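Local coordinates for protocadherin gamma-B3 (Homo sapiens, PDB 5K8R), which probably mediates calcium-dependent cell adhesion through its extracellular cadherin repeats and may help establish and maintain specific neuronal connections in the brain, at residues N97-T102 with Q128-G133; Q139-P144 with T183-G188; I307-D312 with L344-N349; G358-K363 with Y388-T393. All coordinates share one frame; numbering follows the deposited sequence.

Contact 1: N97-T102 with Q128-G133; sequences NDNPPT and QDPDVG. With CA (calcium ion), chain B; CA (calcium ion), chain D; CA (calcium ion), chain C.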
loop_
_atom_site.group_PDB
_atom_site.type_symbol
_atom_site.label_atom_id
_atom_site.label_comp_id
_atom_site.label_asym_id
_atom_site.label_seq_id
_atom_site.Cartn_x
_atom_site.Cartn_y
_atom_site.Cartn_z
ATOM N N ASN A 97 22.300 10.945 43.529
ATOM C CA ASN A 97 21.443 11.226 42.377
ATOM C C ASN A 97 21.738 12.638 41.874
ATOM O O ASN A 97 20.973 13.583 42.077
ATOM C CB ASN A 97 19.976 11.054 42.743
ATOM C CG ASN A 97 19.065 11.121 41.534
ATOM O OD1 ASN A 97 19.436 10.696 40.440
ATOM N ND2 ASN A 97 17.872 11.667 41.722
ATOM N N ASP A 98 22.880 12.776 41.203
ATOM C CA ASP A 98 23.302 14.052 40.644
ATOM C C ASP A 98 23.225 14.079 39.122
ATOM O O ASP A 98 23.788 14.985 38.496
ATOM C CB ASP A 98 24.719 14.388 41.111
ATOM C CG ASP A 98 25.727 13.321 40.735
ATOM O OD1 ASP A 98 25.312 12.167 40.505
ATOM O OD2 ASP A 98 26.932 13.638 40.671
ATOM N N ASN A 99 22.541 13.112 38.513
ATOM C CA ASN A 99 22.381 13.054 37.070
ATOM C C ASN A 99 20.909 12.823 36.741
ATOM O O ASN A 99 20.290 11.897 37.293
ATOM C CB ASN A 99 23.240 11.941 36.461
ATOM C CG ASN A 99 24.714 12.283 36.448
ATOM O OD1 ASN A 99 25.520 11.631 37.111
ATOM N ND2 ASN A 99 25.076 13.308 35.685
ATOM N N PRO A 100 20.319 13.629 35.867
ATOM C CA PRO A 100 18.928 13.408 35.482
ATOM C C PRO A 100 18.834 12.355 34.395
ATOM O O PRO A 100 19.821 12.083 33.696
ATOM C CB PRO A 100 18.493 14.784 34.961
ATOM C CG PRO A 100 19.747 15.341 34.368
ATOM C CD PRO A 100 20.881 14.837 35.237
ATOM N N PRO A 101 17.670 11.734 34.223
ATOM C CA PRO A 101 17.473 10.856 33.067
ATOM C C PRO A 101 17.498 11.656 31.775
ATOM O O PRO A 101 17.392 12.884 31.766
ATOM C CB PRO A 101 16.093 10.237 33.316
ATOM C CG PRO A 101 15.402 11.211 34.216
ATOM C CD PRO A 101 16.478 11.791 35.087
ATOM N N THR A 102 17.645 10.937 30.664
ATOM C CA THR A 102 17.736 11.591 29.368
ATOM C C THR A 102 17.164 10.681 28.292
ATOM O O THR A 102 17.271 9.455 28.369
ATOM C CB THR A 102 19.186 11.964 29.025
ATOM O OG1 THR A 102 19.257 12.433 27.673
ATOM C CG2 THR A 102 20.105 10.763 29.190
ATOM N N GLN A 128 17.700 6.923 29.692
ATOM C CA GLN A 128 18.999 6.500 30.191
ATOM C C GLN A 128 19.425 7.387 31.351
ATOM O O GLN A 128 19.092 8.575 31.403
ATOM C CB GLN A 128 20.061 6.535 29.086
ATOM C CG GLN A 128 19.836 5.513 27.986
ATOM C CD GLN A 128 20.995 5.440 27.014
ATOM O OE1 GLN A 128 21.968 6.184 27.133
ATOM N NE2 GLN A 128 20.898 4.537 26.045
ATOM N N ASP A 129 20.167 6.796 32.283
ATOM C CA ASP A 129 20.599 7.483 33.491
ATOM C C ASP A 129 21.958 6.942 33.921
ATOM O O ASP A 129 22.078 5.752 34.242
ATOM C CB ASP A 129 19.564 7.305 34.602
ATOM C CG ASP A 129 19.708 8.327 35.713
ATOM O OD1 ASP A 129 20.845 8.566 36.172
ATOM O OD2 ASP A 129 18.677 8.893 36.129
ATOM N N PRO A 130 23.002 7.775 33.939
ATOM C CA PRO A 130 24.339 7.275 34.298
ATOM C C PRO A 130 24.485 6.901 35.763
ATOM O O PRO A 130 25.523 6.338 36.134
ATOM C CB PRO A 130 25.261 8.443 33.928
ATOM C CG PRO A 130 24.393 9.644 34.008
ATOM C CD PRO A 130 23.021 9.205 33.584
ATOM N N ASP A 131 23.494 7.191 36.603
ATOM C CA ASP A 131 23.539 6.770 37.994
ATOM C C ASP A 131 23.282 5.265 38.091
ATOM O O ASP A 131 23.083 4.570 37.090
ATOM C CB ASP A 131 22.523 7.556 38.819
ATOM C CG ASP A 131 22.830 9.042 38.862
ATOM O OD1 ASP A 131 24.022 9.408 38.805
ATOM O OD2 ASP A 131 21.876 9.845 38.956
ATOM N N VAL A 132 23.292 4.751 39.321
ATOM C CA VAL A 132 23.062 3.337 39.584
ATOM C C VAL A 132 22.080 3.204 40.742
ATOM O O VAL A 132 21.762 4.170 41.435
ATOM C CB VAL A 132 24.368 2.575 39.892
ATOM C CG1 VAL A 132 25.231 2.473 38.644
ATOM C CG2 VAL A 132 25.127 3.258 41.016
ATOM N N GLY A 133 21.601 1.977 40.940
ATOM C CA GLY A 133 20.656 1.727 42.016
ATOM C C GLY A 133 19.325 2.407 41.755
ATOM O O GLY A 133 18.839 2.469 40.620
HETATM CA CA CA B . 19.489 9.838 38.167
HETATM CA CA CA D . 25.677 9.734 40.600
HETATM CA CA CA C . 28.694 12.205 39.779
#
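The calcium-bound linker between the first and second cadherin repeats is held here by Asn-97, Asn-99, Asp-129 and Asp-131, which meet around the calcium ion of chain B. Asn-97, with CG anti to its backbone N (chi1 -171°), puts OD1 2.4 Å from that ion. The backbone O of Asn-99 binds it too, also at 2.4 Å. Asp-129 grips the same ion with both oxygens, OD1 at 2.7 Å and OD2 at 2.4 Å, and its OD1 also accepts from the backbone N of Asp-131, closing an Asx turn. Asp-131 is a bridge: OD2 sits 2.5 Å from the chain B ion, while OD1 binds the chain D ion, which Asp-98 OD1 shares. Asp-98 in turn reaches the chain C ion through OD2. Beside this polar cluster, Asn-99 CB packs on Pro-130 CG at 3.6 Å. A glycine in place of Asn-99 would probably open a gap against the Pro-130 ring and free the backbone that presents the calcium-binding carbonyl. Farther along, Thr-102 and Gln-128 form an antiparallel hydrogen-bonded pair, with Thr-102 N 2.9 Å from Gln-128 O. Asp-186 and Asn-135 complete the chain B site. Glu-63 of helix 62-65 lies against Asn-99 and Pro-130, and the two loops run between strands 85-94 and 107-113 and between strands 121-123 and 138-142.

Contact 2: Q139-P144 with T183-G188; sequences QYYLSP and TAVDGG. With CA (calcium ion), chain B.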
loop_
_atom_site.group_PDB
_atom_site.type_symbol
_atom_site.label_atom_id
_atom_site.label_comp_id
_atom_site.label_asym_id
_atom_site.label_seq_id
_atom_site.Cartn_x
_atom_site.Cartn_y
_atom_site.Cartn_z
ATOM N N GLN A 139 10.756 5.901 36.248
ATOM C CA GLN A 139 9.305 5.793 36.297
ATOM C C GLN A 139 8.749 6.664 35.183
ATOM O O GLN A 139 9.041 7.864 35.130
ATOM C CB GLN A 139 8.758 6.232 37.659
ATOM C CG GLN A 139 7.357 5.733 37.958
ATOM C CD GLN A 139 7.357 4.376 38.629
ATOM O OE1 GLN A 139 6.406 3.604 38.498
ATOM N NE2 GLN A 139 8.423 4.080 39.363
ATOM N N TYR A 140 7.964 6.067 34.293
ATOM C CA TYR A 140 7.493 6.746 33.094
ATOM C C TYR A 140 6.028 7.133 33.236
ATOM O O TYR A 140 5.221 6.375 33.783
ATOM C CB TYR A 140 7.688 5.862 31.861
ATOM C CG TYR A 140 9.137 5.532 31.591
ATOM C CD1 TYR A 140 9.936 6.385 30.840
ATOM C CD2 TYR A 140 9.711 4.373 32.096
ATOM C CE1 TYR A 140 11.264 6.089 30.596
ATOM C CE2 TYR A 140 11.038 4.069 31.857
ATOM C CZ TYR A 140 11.809 4.931 31.106
ATOM O OH TYR A 140 13.130 4.633 30.865
ATOM N N TYR A 141 5.692 8.320 32.736
ATOM C CA TYR A 141 4.333 8.840 32.772
ATOM C C TYR A 141 4.003 9.460 31.425
ATOM O O TYR A 141 4.795 10.239 30.887
ATOM C CB TYR A 141 4.162 9.885 33.882
ATOM C CG TYR A 141 4.513 9.393 35.266
ATOM C CD1 TYR A 141 3.558 8.786 36.071
ATOM C CD2 TYR A 141 5.797 9.543 35.773
ATOM C CE1 TYR A 141 3.873 8.338 37.339
ATOM C CE2 TYR A 141 6.123 9.099 37.040
ATOM C CZ TYR A 141 5.157 8.497 37.820
ATOM O OH TYR A 141 5.472 8.053 39.082
ATOM N N LEU A 142 2.837 9.117 30.887
ATOM C CA LEU A 142 2.345 9.696 29.645
ATOM C C LEU A 142 1.253 10.706 29.964
ATOM O O LEU A 142 0.353 10.421 30.763
ATOM C CB LEU A 142 1.804 8.616 28.707
ATOM C CG LEU A 142 1.312 9.098 27.340
ATOM C CD1 LEU A 142 2.489 9.410 26.427
ATOM C CD2 LEU A 142 0.383 8.078 26.701
ATOM N N SER A 143 1.337 11.879 29.347
ATOM C CA SER A 143 0.303 12.883 29.536
ATOM C C SER A 143 -1.025 12.362 28.989
ATOM O O SER A 143 -1.040 11.645 27.981
ATOM C CB SER A 143 0.689 14.189 28.841
ATOM O OG SER A 143 1.900 14.702 29.371
ATOM N N PRO A 144 -2.146 12.687 29.630
ATOM C CA PRO A 144 -3.436 12.130 29.200
ATOM C C PRO A 144 -3.760 12.491 27.757
ATOM O O PRO A 144 -3.642 13.645 27.341
ATOM C CB PRO A 144 -4.435 12.761 30.177
ATOM C CG PRO A 144 -3.621 13.092 31.384
ATOM C CD PRO A 144 -2.269 13.482 30.864
ATOM N N THR A 183 7.299 11.535 30.173
ATOM C CA THR A 183 8.167 12.017 31.238
ATOM C C THR A 183 8.784 10.835 31.974
ATOM O O THR A 183 8.111 9.832 32.233
ATOM C CB THR A 183 7.393 12.906 32.223
ATOM O OG1 THR A 183 6.770 13.980 31.509
ATOM C CG2 THR A 183 8.327 13.488 33.277
ATOM N N ALA A 184 10.069 10.955 32.302
ATOM C CA ALA A 184 10.794 9.946 33.065
ATOM C C ALA A 184 11.327 10.588 34.338
ATOM O O ALA A 184 12.053 11.587 34.276
ATOM C CB ALA A 184 11.937 9.347 32.244
ATOM N N VAL A 185 10.963 10.017 35.485
ATOM C CA VAL A 185 11.390 10.503 36.794
ATOM C C VAL A 185 12.138 9.379 37.496
ATOM O O VAL A 185 11.601 8.277 37.653
ATOM C CB VAL A 185 10.197 10.971 37.647
ATOM C CG1 VAL A 185 10.686 11.710 38.885
ATOM C CG2 VAL A 185 9.252 11.838 36.827
ATOM N N ASP A 186 13.369 9.656 37.923
ATOM C CA ASP A 186 14.160 8.647 38.610
ATOM C C ASP A 186 13.705 8.515 40.064
ATOM O O ASP A 186 12.840 9.251 40.546
ATOM C CB ASP A 186 15.651 8.970 38.511
ATOM C CG ASP A 186 15.995 10.367 39.008
ATOM O OD1 ASP A 186 15.279 10.904 39.880
ATOM O OD2 ASP A 186 17.000 10.928 38.526
ATOM N N GLY A 187 14.297 7.558 40.775
ATOM C CA GLY A 187 13.919 7.302 42.150
ATOM C C GLY A 187 14.959 7.749 43.156
ATOM O O GLY A 187 15.024 7.218 44.270
ATOM N N GLY A 188 15.780 8.729 42.778
ATOM C CA GLY A 188 16.819 9.232 43.650
ATOM C C GLY A 188 16.367 10.428 44.469
ATOM O O GLY A 188 15.213 10.850 44.434
HETATM CA CA CA B . 19.489 9.838 38.167
HETATM O O HOH W 1 4.396 13.136 30.816
#
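Gln-139 pairs with Val-185, and Tyr-141 with Thr-183, in an antiparallel ladder of the second cadherin repeat's beta sandwich, where strand 138-142 is an outer strand beside strand 177-186. Both are hydrogen-bonded pairs, so N and O of all four residues are used across the strands; Val-185 N, for instance, lies 2.9 Å from Gln-139 O. Tyr-140 and Ala-184 between them are a non-hydrogen-bonded pair and turn their backbone groups outward: Tyr-140 N donates to Gln-152 OE1, and Ala-184 bonds with the backbone of Cys-194 on strand 193-203. The phenol OH of Tyr-140 is satisfied by Ser-126 OG and Ala-127 N. Besides the N-H of Thr-183, the carbonyl O of Tyr-141 accepts from a water at 2.9 Å. That water also bonds to Thr-183 OG1 at 2.6 Å and, at 3.3 Å, to Ser-143 OG, tying the strand's end to its neighbour. Past the ladder, Asp-186 divides its carboxylate: OD1 accepts from Arg-192 N, and OD2 binds the calcium ion of chain B at 2.7 Å. On the face shared by Tyr-140 and Ala-184, CG of the tyrosine stands anti to its carbonyl carbon (chi1 -62°), which brings CE1 to 3.7 Å from Ala-184 CB.

Contact 3: I307-D312 with L344-N349; sequences ISDEND and LDSGFN. With CA (calcium ion), chain F; CA (calcium ion), chain E; CA (calcium ion), chain G.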
loop_
_atom_site.group_PDB
_atom_site.type_symbol
_atom_site.label_atom_id
_atom_site.label_comp_id
_atom_site.label_asym_id
_atom_site.label_seq_id
_atom_site.Cartn_x
_atom_site.Cartn_y
_atom_site.Cartn_z
ATOM N N ILE A 307 -31.233 11.355 -26.456
ATOM C CA ILE A 307 -31.016 12.015 -27.737
ATOM C C ILE A 307 -32.336 12.614 -28.201
ATOM O O ILE A 307 -33.369 11.934 -28.200
ATOM C CB ILE A 307 -30.452 11.040 -28.784
ATOM C CG1 ILE A 307 -29.114 10.471 -28.309
ATOM C CG2 ILE A 307 -30.290 11.733 -30.127
ATOM C CD1 ILE A 307 -28.431 9.590 -29.328
ATOM N N SER A 308 -32.301 13.885 -28.591
ATOM C CA SER A 308 -33.474 14.593 -29.077
ATOM C C SER A 308 -33.486 14.614 -30.601
ATOM O O SER A 308 -32.437 14.600 -31.253
ATOM C CB SER A 308 -33.513 16.022 -28.531
ATOM O OG SER A 308 -32.300 16.703 -28.796
ATOM N N ASP A 309 -34.690 14.655 -31.164
ATOM C CA ASP A 309 -34.864 14.539 -32.605
ATOM C C ASP A 309 -34.534 15.851 -33.309
ATOM O O ASP A 309 -34.890 16.936 -32.839
ATOM C CB ASP A 309 -36.296 14.118 -32.931
ATOM C CG ASP A 309 -36.530 13.942 -34.419
ATOM O OD1 ASP A 309 -35.598 13.503 -35.125
ATOM O OD2 ASP A 309 -37.651 14.242 -34.882
ATOM N N GLU A 310 -33.847 15.739 -34.443
ATOM C CA GLU A 310 -33.555 16.863 -35.318
ATOM C C GLU A 310 -34.097 16.567 -36.710
ATOM O O GLU A 310 -34.186 15.409 -37.126
ATOM C CB GLU A 310 -32.048 17.143 -35.392
ATOM C CG GLU A 310 -31.485 17.849 -34.168
ATOM C CD GLU A 310 -31.789 19.334 -34.164
ATOM O OE1 GLU A 310 -31.521 19.999 -35.188
ATOM O OE2 GLU A 310 -32.301 19.835 -33.143
ATOM N N ASN A 311 -34.461 17.628 -37.429
ATOM C CA ASN A 311 -35.051 17.489 -38.761
ATOM C C ASN A 311 -33.938 17.378 -39.804
ATOM O O ASN A 311 -33.656 18.297 -40.574
ATOM C CB ASN A 311 -35.985 18.657 -39.052
ATOM C CG ASN A 311 -36.825 18.436 -40.294
ATOM O OD1 ASN A 311 -37.058 17.300 -40.705
ATOM N ND2 ASN A 311 -37.288 19.524 -40.896
ATOM N N ASP A 312 -33.301 16.205 -39.818
ATOM C CA ASP A 312 -32.194 15.928 -40.726
ATOM C C ASP A 312 -32.539 14.856 -41.755
ATOM O O ASP A 312 -31.635 14.231 -42.320
ATOM C CB ASP A 312 -30.947 15.525 -39.937
ATOM C CG ASP A 312 -31.115 14.206 -39.206
ATOM O OD1 ASP A 312 -32.259 13.864 -38.837
ATOM O OD2 ASP A 312 -30.098 13.513 -38.998
ATOM N N LEU A 344 -38.519 9.911 -42.083
ATOM C CA LEU A 344 -37.916 9.125 -41.015
ATOM C C LEU A 344 -37.912 9.845 -39.672
ATOM O O LEU A 344 -37.727 9.196 -38.637
ATOM C CB LEU A 344 -36.483 8.740 -41.392
ATOM C CG LEU A 344 -36.305 7.917 -42.669
ATOM C CD1 LEU A 344 -34.830 7.647 -42.926
ATOM C CD2 LEU A 344 -37.084 6.613 -42.588
ATOM N N ASP A 345 -38.111 11.160 -39.659
ATOM C CA ASP A 345 -38.063 11.920 -38.419
ATOM C C ASP A 345 -39.358 11.733 -37.628
ATOM O O ASP A 345 -40.307 11.082 -38.073
ATOM C CB ASP A 345 -37.797 13.393 -38.715
ATOM C CG ASP A 345 -36.459 13.616 -39.392
ATOM O OD1 ASP A 345 -35.521 12.837 -39.123
ATOM O OD2 ASP A 345 -36.345 14.568 -40.193
ATOM N N SER A 346 -39.394 12.312 -36.430
ATOM C CA SER A 346 -40.526 12.179 -35.527
ATOM C C SER A 346 -41.175 13.538 -35.294
ATOM O O SER A 346 -40.599 14.587 -35.595
ATOM C CB SER A 346 -40.094 11.569 -34.186
ATOM O OG SER A 346 -39.422 10.337 -34.383
ATOM N N GLY A 347 -42.391 13.503 -34.750
ATOM C CA GLY A 347 -43.126 14.716 -34.456
ATOM C C GLY A 347 -43.471 15.485 -35.717
ATOM O O GLY A 347 -43.707 14.914 -36.788
ATOM N N PHE A 348 -43.498 16.815 -35.588
ATOM C CA PHE A 348 -43.757 17.668 -36.741
ATOM C C PHE A 348 -42.631 17.611 -37.764
ATOM O O PHE A 348 -42.848 17.970 -38.927
ATOM C CB PHE A 348 -43.992 19.111 -36.293
ATOM C CG PHE A 348 -45.372 19.357 -35.749
ATOM C CD1 PHE A 348 -46.462 19.424 -36.602
ATOM C CD2 PHE A 348 -45.580 19.524 -34.390
ATOM C CE1 PHE A 348 -47.735 19.648 -36.112
ATOM C CE2 PHE A 348 -46.853 19.749 -33.892
ATOM C CZ PHE A 348 -47.931 19.811 -34.754
ATOM N N ASN A 349 -41.436 17.170 -37.362
ATOM C CA ASN A 349 -40.382 16.910 -38.334
ATOM C C ASN A 349 -40.750 15.770 -39.273
ATOM O O ASN A 349 -40.177 15.670 -40.363
ATOM C CB ASN A 349 -39.068 16.589 -37.618
ATOM C CG ASN A 349 -38.659 17.664 -36.629
ATOM O OD1 ASN A 349 -38.882 18.853 -36.857
ATOM N ND2 ASN A 349 -38.055 17.249 -35.521
HETATM CA CA CA F . -34.097 12.970 -37.031
HETATM CA CA CA E . -38.162 15.383 -41.782
HETATM CA CA CA G . -30.865 11.489 -37.869
HETATM O O HOH W 2 -28.381 11.041 -37.835
#
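Asp-345 faces Asp-309, Asn-311 and Asp-312 across the calcium-bound junction of the third and fourth cadherin repeats. Starting at its base, Asp-345 CB lies 3.9 Å from Asp-309 OD2. With chi1 at -62°, CG points between two metals and is 3.4 Å from each, the calcium ions of chains F and E. The tips then part. OD1 binds the chain F ion at 2.5 Å, joined there by Asp-309 OD1, the backbone O of Glu-310 and Asp-312 OD1. OD2 binds the chain E ion, again at 2.5 Å, next to Asn-311 OD1 and the backbone O of Asn-349. Asn-311 OD1 and Asp-345 OD2 come within 2.9 Å because both are ligands of this ion, with amide and carboxylate planes 80° apart; Asn-311 ND2 is hydrogen-bonded to Pro-400. Asp-309 turns its second oxygen to the 344-349 loop, where OD2 accepts from Ser-346 N at 3.0 Å. Asn-349 ND2 reaches the same OD2 at 3.1 Å from the opposite face of the carboxylate, in a nearly straight bond of 174°. Two N-H groups therefore fix the rotation of the carboxylate whose other oxygen holds the metal. The acidic groups stand close, Asp-309 OD1 and Asp-345 OD1 among them, so calcium probably offsets their repulsion, and losing it would be likely to leave the junction less firmly held.

Contact 4: G358-K363 with Y388-T393; sequences GNFPFK and YNVTIT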
loop_
_atom_site.group_PDB
_atom_site.type_symbol
_atom_site.label_atom_id
_atom_site.label_comp_id
_atom_site.label_asym_id
_atom_site.label_seq_id
_atom_site.Cartn_x
_atom_site.Cartn_y
_atom_site.Cartn_z
ATOM N N GLY A 358 -47.980 23.149 -60.389
ATOM C CA GLY A 358 -48.310 23.313 -61.776
ATOM C C GLY A 358 -49.784 23.477 -61.978
ATOM O O GLY A 358 -50.556 23.360 -61.057
ATOM N N ASN A 359 -50.170 23.752 -63.207
ATOM C CA ASN A 359 -51.571 23.912 -63.524
ATOM C C ASN A 359 -51.920 22.850 -64.536
ATOM O O ASN A 359 -52.008 23.085 -65.705
ATOM C CB ASN A 359 -51.871 25.317 -64.027
ATOM C CG ASN A 359 -51.724 26.376 -62.943
ATOM O OD1 ASN A 359 -52.524 26.470 -62.015
ATOM N ND2 ASN A 359 -50.706 27.194 -63.075
ATOM N N PHE A 360 -52.100 21.656 -64.023
ATOM C CA PHE A 360 -52.432 20.455 -64.769
ATOM C C PHE A 360 -53.912 20.133 -64.638
ATOM O O PHE A 360 -54.582 20.591 -63.708
ATOM C CB PHE A 360 -51.605 19.269 -64.263
ATOM C CG PHE A 360 -50.126 19.518 -64.257
ATOM C CD1 PHE A 360 -49.412 19.560 -65.443
ATOM C CD2 PHE A 360 -49.448 19.702 -63.064
ATOM C CE1 PHE A 360 -48.050 19.788 -65.439
ATOM C CE2 PHE A 360 -48.087 19.929 -63.053
ATOM C CZ PHE A 360 -47.386 19.973 -64.242
ATOM N N PRO A 361 -54.465 19.337 -65.562
ATOM C CA PRO A 361 -55.850 18.874 -65.397
ATOM C C PRO A 361 -55.960 17.727 -64.403
ATOM O O PRO A 361 -56.752 16.800 -64.600
ATOM C CB PRO A 361 -56.238 18.433 -66.813
ATOM C CG PRO A 361 -54.948 18.029 -67.435
ATOM C CD PRO A 361 -53.911 18.962 -66.875
ATOM N N PHE A 362 -55.168 17.779 -63.335
ATOM C CA PHE A 362 -55.157 16.755 -62.301
ATOM C C PHE A 362 -55.330 17.420 -60.938
ATOM O O PHE A 362 -55.381 18.649 -60.821
ATOM C CB PHE A 362 -53.866 15.929 -62.354
ATOM C CG PHE A 362 -53.549 15.386 -63.719
ATOM C CD1 PHE A 362 -54.343 14.408 -64.295
ATOM C CD2 PHE A 362 -52.450 15.849 -64.424
ATOM C CE1 PHE A 362 -54.051 13.908 -65.551
ATOM C CE2 PHE A 362 -52.153 15.352 -65.680
ATOM C CZ PHE A 362 -52.954 14.380 -66.242
ATOM N N LYS A 363 -55.406 16.593 -59.899
ATOM C CA LYS A 363 -55.718 17.054 -58.553
ATOM C C LYS A 363 -55.384 15.964 -57.547
ATOM O O LYS A 363 -55.755 14.803 -57.741
ATOM C CB LYS A 363 -57.196 17.444 -58.450
ATOM C CG LYS A 363 -57.654 17.813 -57.051
ATOM C CD LYS A 363 -59.168 17.957 -56.992
ATOM C CE LYS A 363 -59.864 16.652 -57.352
ATOM N NZ LYS A 363 -61.346 16.749 -57.231
ATOM N N TYR A 388 -48.035 14.760 -69.961
ATOM C CA TYR A 388 -47.924 15.747 -68.896
ATOM C C TYR A 388 -46.764 15.376 -67.985
ATOM O O TYR A 388 -46.641 14.219 -67.573
ATOM C CB TYR A 388 -49.215 15.835 -68.078
ATOM C CG TYR A 388 -50.413 16.349 -68.843
ATOM C CD1 TYR A 388 -51.273 15.473 -69.490
ATOM C CD2 TYR A 388 -50.690 17.708 -68.906
ATOM C CE1 TYR A 388 -52.375 15.936 -70.186
ATOM C CE2 TYR A 388 -51.789 18.182 -69.600
ATOM C CZ TYR A 388 -52.629 17.290 -70.237
ATOM O OH TYR A 388 -53.725 17.752 -70.930
ATOM N N ASN A 389 -45.922 16.355 -67.672
ATOM C CA ASN A 389 -44.828 16.176 -66.718
ATOM C C ASN A 389 -45.323 16.686 -65.369
ATOM O O ASN A 389 -45.212 17.869 -65.049
ATOM C CB ASN A 389 -43.572 16.904 -67.184
ATOM C CG ASN A 389 -42.955 16.266 -68.413
ATOM O OD1 ASN A 389 -42.858 15.044 -68.510
ATOM N ND2 ASN A 389 -42.540 17.095 -69.364
ATOM N N VAL A 390 -45.878 15.775 -64.574
ATOM C CA VAL A 390 -46.489 16.121 -63.295
ATOM C C VAL A 390 -45.423 16.067 -62.208
ATOM O O VAL A 390 -44.803 15.022 -61.983
ATOM C CB VAL A 390 -47.656 15.178 -62.970
ATOM C CG1 VAL A 390 -48.197 15.466 -61.581
ATOM C CG2 VAL A 390 -48.755 15.320 -64.012
ATOM N N THR A 391 -45.215 17.193 -61.530
ATOM C CA THR A 391 -44.235 17.304 -60.456
ATOM C C THR A 391 -44.964 17.334 -59.119
ATOM O O THR A 391 -45.786 18.224 -58.876
ATOM C CB THR A 391 -43.373 18.556 -60.621
ATOM O OG1 THR A 391 -42.594 18.450 -61.819
ATOM C CG2 THR A 391 -42.441 18.720 -59.430
ATOM N N ILE A 392 -44.660 16.364 -58.261
ATOM C CA ILE A 392 -45.231 16.278 -56.922
ATOM C C ILE A 392 -44.176 16.731 -55.925
ATOM O O ILE A 392 -43.014 16.311 -56.005
ATOM C CB ILE A 392 -45.706 14.849 -56.611
ATOM C CG1 ILE A 392 -46.708 14.377 -57.667
ATOM C CG2 ILE A 392 -46.323 14.783 -55.225
ATOM C CD1 ILE A 392 -47.967 15.212 -57.733
ATOM N N THR A 393 -44.573 17.592 -54.988
ATOM C CA THR A 393 -43.661 18.120 -53.984
ATOM C C THR A 393 -44.136 17.728 -52.593
ATOM O O THR A 393 -45.342 17.683 -52.327
ATOM C CB THR A 393 -43.541 19.647 -54.080
ATOM O OG1 THR A 393 -44.837 20.242 -53.939
ATOM C CG2 THR A 393 -42.946 20.053 -55.419
#
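The carbonyl O of Asn-389 lies against the Phe-360 ring, obliquely, 3.1 Å from CZ and 3.4 Å from CE1; no hydrogen bond crosses between 358-363 and 388-393, and the rest is apolar. Val-390 CA lies over one face of the Phe-360 ring, displaced toward its rim. Tyr-388 carries much of the contact. Its ring meets Pro-361 tip to tip, CE2 standing 3.5 Å from the proline CD, and Phe-362 approaches it in a T-shaped stack. There the Phe-362 edge is turned to the Tyr-388 face, with ring centroids 5.2 Å apart and planes at 85°, and Phe-362 CE2 comes to 3.7 Å from Tyr-388 CG. An alanine in place of Tyr-388 would probably leave the Phe-362 edge and the Pro-361 ring without their mate and open a gap beside Leu-380. Deeper in, Val-390 CG2 touches Phe-362 CD2 at 3.8 Å; both residues also rest on Leu-374. Asn-389 CB points away from 358-363, and its OD1 is hydrogen-bonded to Thr-409 OG1. Strand 362-366 belongs to one sheet and strand 387-396 to the other, so Phe-362 and Val-390 meet between the two layers of the beta sandwich of the fourth cadherin repeat, with Phe-360, Pro-361 and Tyr-388 packed beside them, less deeply buried.

In the fold
The chain spans the first four cadherin repeats as a long rod, and the contacts follow one another along it. Contacts 1 and 2 touch, their centres about 13 Å apart, and share the calcium ion of chain B: contact 2 supplies Asp-186 to the site that contact 1 builds, and Asn-97 ND2 probably bonds Asp-186 OD1 at 3.3 Å. Contact 3 repeats the calcium junction two repeats on, with its centre about 93 Å from that of contact 1. Contact 4 lies farther out in the fourth repeat, centred about 29 Å from contact 3 without touching it, and joins the sheets of a repeat where contacts 1 and 3 join successive repeats.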